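Local coordinates for protein diheme cytochrome C NAPB (Haemophilus influenzae, PDB 1JNI) that carries two stacked c-type hemes as the small subunit of the periplasmic nitrate reductase and probably passes electrons to the catalytic subunit, at residues Y48-T51 against Q56-N59. Numbering follows the deposited sequence.
With HEC (heme c), chain C.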
loop_
_atom_site.group_PDB
_atom_site.type_symbol
_atom_site.label_atom_id
_atom_site.label_comp_id
_atom_site.label_asym_id
_atom_site.label_seq_id
_atom_site.Cartn_x
_atom_site.Cartn_y
_atom_site.Cartn_z
ATOM N N TYR A 48 11.563 3.084 3.266
ATOM C CA TYR A 48 10.332 3.704 2.825
ATOM C C TYR A 48 9.497 4.328 3.955
ATOM O O TYR A 48 8.965 3.689 4.851
ATOM C CB TYR A 48 9.511 2.625 2.111
ATOM C CG TYR A 48 10.202 1.901 0.985
ATOM C CD1 TYR A 48 10.233 0.523 0.829
ATOM C CD2 TYR A 48 10.889 2.651 0.016
ATOM C CE1 TYR A 48 10.884 -0.127 -0.215
ATOM C CE2 TYR A 48 11.530 2.042 -1.023
ATOM C CZ TYR A 48 11.541 0.661 -1.158
ATOM O OH TYR A 48 12.213 0.097 -2.232
ATOM N N GLN A 49 9.416 5.667 3.870
ATOM C CA GLN A 49 8.687 6.479 4.813
ATOM C C GLN A 49 7.194 6.516 4.543
ATOM O O GLN A 49 6.771 6.598 3.357
ATOM C CB GLN A 49 9.219 7.927 4.661
ATOM C CG GLN A 49 8.461 8.932 5.504
ATOM C CD GLN A 49 9.103 10.323 5.419
ATOM O OE1 GLN A 49 10.295 10.488 5.128
ATOM N NE2 GLN A 49 8.237 11.278 5.786
ATOM N N VAL A 50 6.380 6.461 5.587
ATOM C CA VAL A 50 4.942 6.685 5.511
ATOM C C VAL A 50 4.422 7.630 6.626
ATOM O O VAL A 50 4.252 7.207 7.794
ATOM C CB VAL A 50 4.169 5.361 5.598
ATOM C CG1 VAL A 50 2.685 5.574 5.300
ATOM C CG2 VAL A 50 4.752 4.329 4.615
ATOM N N THR A 51 4.153 8.889 6.286
ATOM C CA THR A 51 3.751 9.970 7.181
ATOM C C THR A 51 2.595 10.675 6.487
ATOM O O THR A 51 2.147 10.179 5.451
ATOM C CB THR A 51 4.927 10.880 7.489
ATOM O OG1 THR A 51 5.470 11.442 6.269
ATOM C CG2 THR A 51 6.075 10.069 8.128
ATOM N N GLN A 56 5.918 6.279 0.506
ATOM C CA GLN A 56 6.840 5.778 -0.508
ATOM C C GLN A 56 6.458 4.374 -0.964
ATOM O O GLN A 56 6.820 3.963 -2.083
ATOM C CB GLN A 56 8.273 5.896 0.000
ATOM C CG GLN A 56 8.777 7.332 0.165
ATOM C CD GLN A 56 10.247 7.313 0.520
ATOM O OE1 GLN A 56 10.710 6.806 1.531
ATOM N NE2 GLN A 56 11.075 7.854 -0.371
ATOM N N CYS A 57 5.632 3.640 -0.226
ATOM C CA CYS A 57 5.123 2.374 -0.713
ATOM C C CYS A 57 4.318 2.524 -2.036
ATOM O O CYS A 57 4.357 1.656 -2.915
ATOM C CB CYS A 57 4.235 1.700 0.315
ATOM S SG CYS A 57 4.895 1.585 1.992
ATOM N N LEU A 58 3.616 3.665 -2.160
ATOM C CA LEU A 58 2.781 3.874 -3.316
ATOM C C LEU A 58 3.583 4.227 -4.564
ATOM O O LEU A 58 3.020 4.268 -5.654
ATOM C CB LEU A 58 1.741 4.952 -2.951
ATOM C CG LEU A 58 0.676 4.467 -1.915
ATOM C CD1 LEU A 58 -0.211 5.648 -1.541
ATOM C CD2 LEU A 58 -0.171 3.329 -2.425
ATOM N N ASN A 59 4.884 4.460 -4.436
ATOM C CA ASN A 59 5.694 4.707 -5.633
ATOM C C ASN A 59 5.708 3.473 -6.522
ATOM O O ASN A 59 6.007 3.593 -7.720
ATOM C CB ASN A 59 7.156 5.028 -5.314
ATOM C CG ASN A 59 7.479 6.261 -4.553
ATOM O OD1 ASN A 59 6.632 7.150 -4.409
ATOM N ND2 ASN A 59 8.712 6.305 -4.024
HETATM FE FE HEC C . 6.214 -3.921 -1.984
HETATM C CHA HEC C . 5.427 -7.185 -2.813
HETATM C CHB HEC C . 4.145 -4.100 0.712
HETATM C CHC HEC C . 7.188 -0.794 -1.012
HETATM C CHD HEC C . 7.888 -3.562 -4.931
HETATM N NA HEC C . 5.034 -5.352 -1.204
HETATM C C1A HEC C . 4.840 -6.626 -1.676
HETATM C C2A HEC C . 3.822 -7.310 -0.884
HETATM C C3A HEC C . 3.410 -6.450 0.075
HETATM C C4A HEC C . 4.175 -5.235 -0.101
HETATM C CMA HEC C . 2.275 -6.586 1.097
HETATM C CAA HEC C . 3.283 -8.722 -1.209
HETATM C CBA HEC C . 2.000 -8.656 -2.101
HETATM C CGA HEC C . 1.620 -10.056 -2.519
HETATM O O1A HEC C . 0.835 -10.680 -1.827
HETATM O O2A HEC C . 2.075 -10.571 -3.583
HETATM N NB HEC C . 5.795 -2.732 -0.424
HETATM C C1B HEC C . 4.913 -2.942 0.626
HETATM C C2B HEC C . 4.976 -1.861 1.598
HETATM C C3B HEC C . 5.866 -0.963 1.139
HETATM C C4B HEC C . 6.340 -1.473 -0.143
HETATM C CMB HEC C . 4.031 -1.827 2.818
HETATM C CAB HEC C . 6.336 0.244 1.788
HETATM C CBB HEC C . 6.821 0.134 3.209
HETATM N NC HEC C . 7.251 -2.466 -2.814
HETATM C C1C HEC C . 7.531 -1.214 -2.293
HETATM C C2C HEC C . 8.305 -0.415 -3.225
HETATM C C3C HEC C . 8.511 -1.165 -4.348
HETATM C C4C HEC C . 7.862 -2.460 -4.067
HETATM C CMC HEC C . 8.644 1.059 -2.996
HETATM C CAC HEC C . 9.040 -0.721 -5.583
HETATM C CBC HEC C . 10.467 -0.252 -5.567
HETATM N ND HEC C . 6.633 -5.139 -3.505
HETATM C C1D HEC C . 7.322 -4.811 -4.662
HETATM C C2D HEC C . 7.428 -5.963 -5.561
HETATM C C3D HEC C . 6.770 -6.973 -4.936
HETATM C C4D HEC C . 6.265 -6.454 -3.666
HETATM C CMD HEC C . 8.180 -5.974 -6.924
HETATM C CAD HEC C . 6.719 -8.442 -5.381
HETATM C CBD HEC C . 5.579 -8.587 -6.402
HETATM C CGD HEC C . 4.319 -8.748 -5.551
HETATM O O1D HEC C . 4.062 -9.883 -5.016
HETATM O O2D HEC C . 3.686 -7.675 -5.493
#
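The backbones of 48-51 and 56-59 meet at the foot of a short antiparallel hairpin, strands 50-51 and 54-55, where Gln56 N donates to Gln49 O (3.0 Å) almost in line with that carbonyl. This hairpin leads straight into the CXXCH heme-attachment motif of c-type cytochromes, whose first cysteine is Cys57. The second bond of the pair comes from the side chain of Gln56, which reaches back to Gln49: with CG anti to the carbonyl carbon (chi1 -67°) and CD continuing extended from it, OE1 accepts the Gln49 N-H at 2.9 Å. The bond is nearly straight and uses a lone pair in the carbonyl plane, so both polar backbone atoms of Gln49 are held by Gln56. The Gln56 amide plane is turned 82° from the Tyr48 ring, and Gln56 CB, not the amide, lies obliquely beside the ring. Heme methyl CMC lies over one face of the Tyr48 ring, offset toward the rim, 3.5 Å from Tyr48 CZ, and Gln56 O touches the same methyl at 3.5 Å. Within 48-51, the extended side chain of Gln49 brings NE2 to Thr51 OG1, donating at 2.8 Å with the hydroxyl close to the amide plane. Val50, which also packs on Tyr95 and Phe96, sets CG2 3.8 Å from Cys57 SG, the sulfur bonded covalently to heme CAB at 2.0 Å.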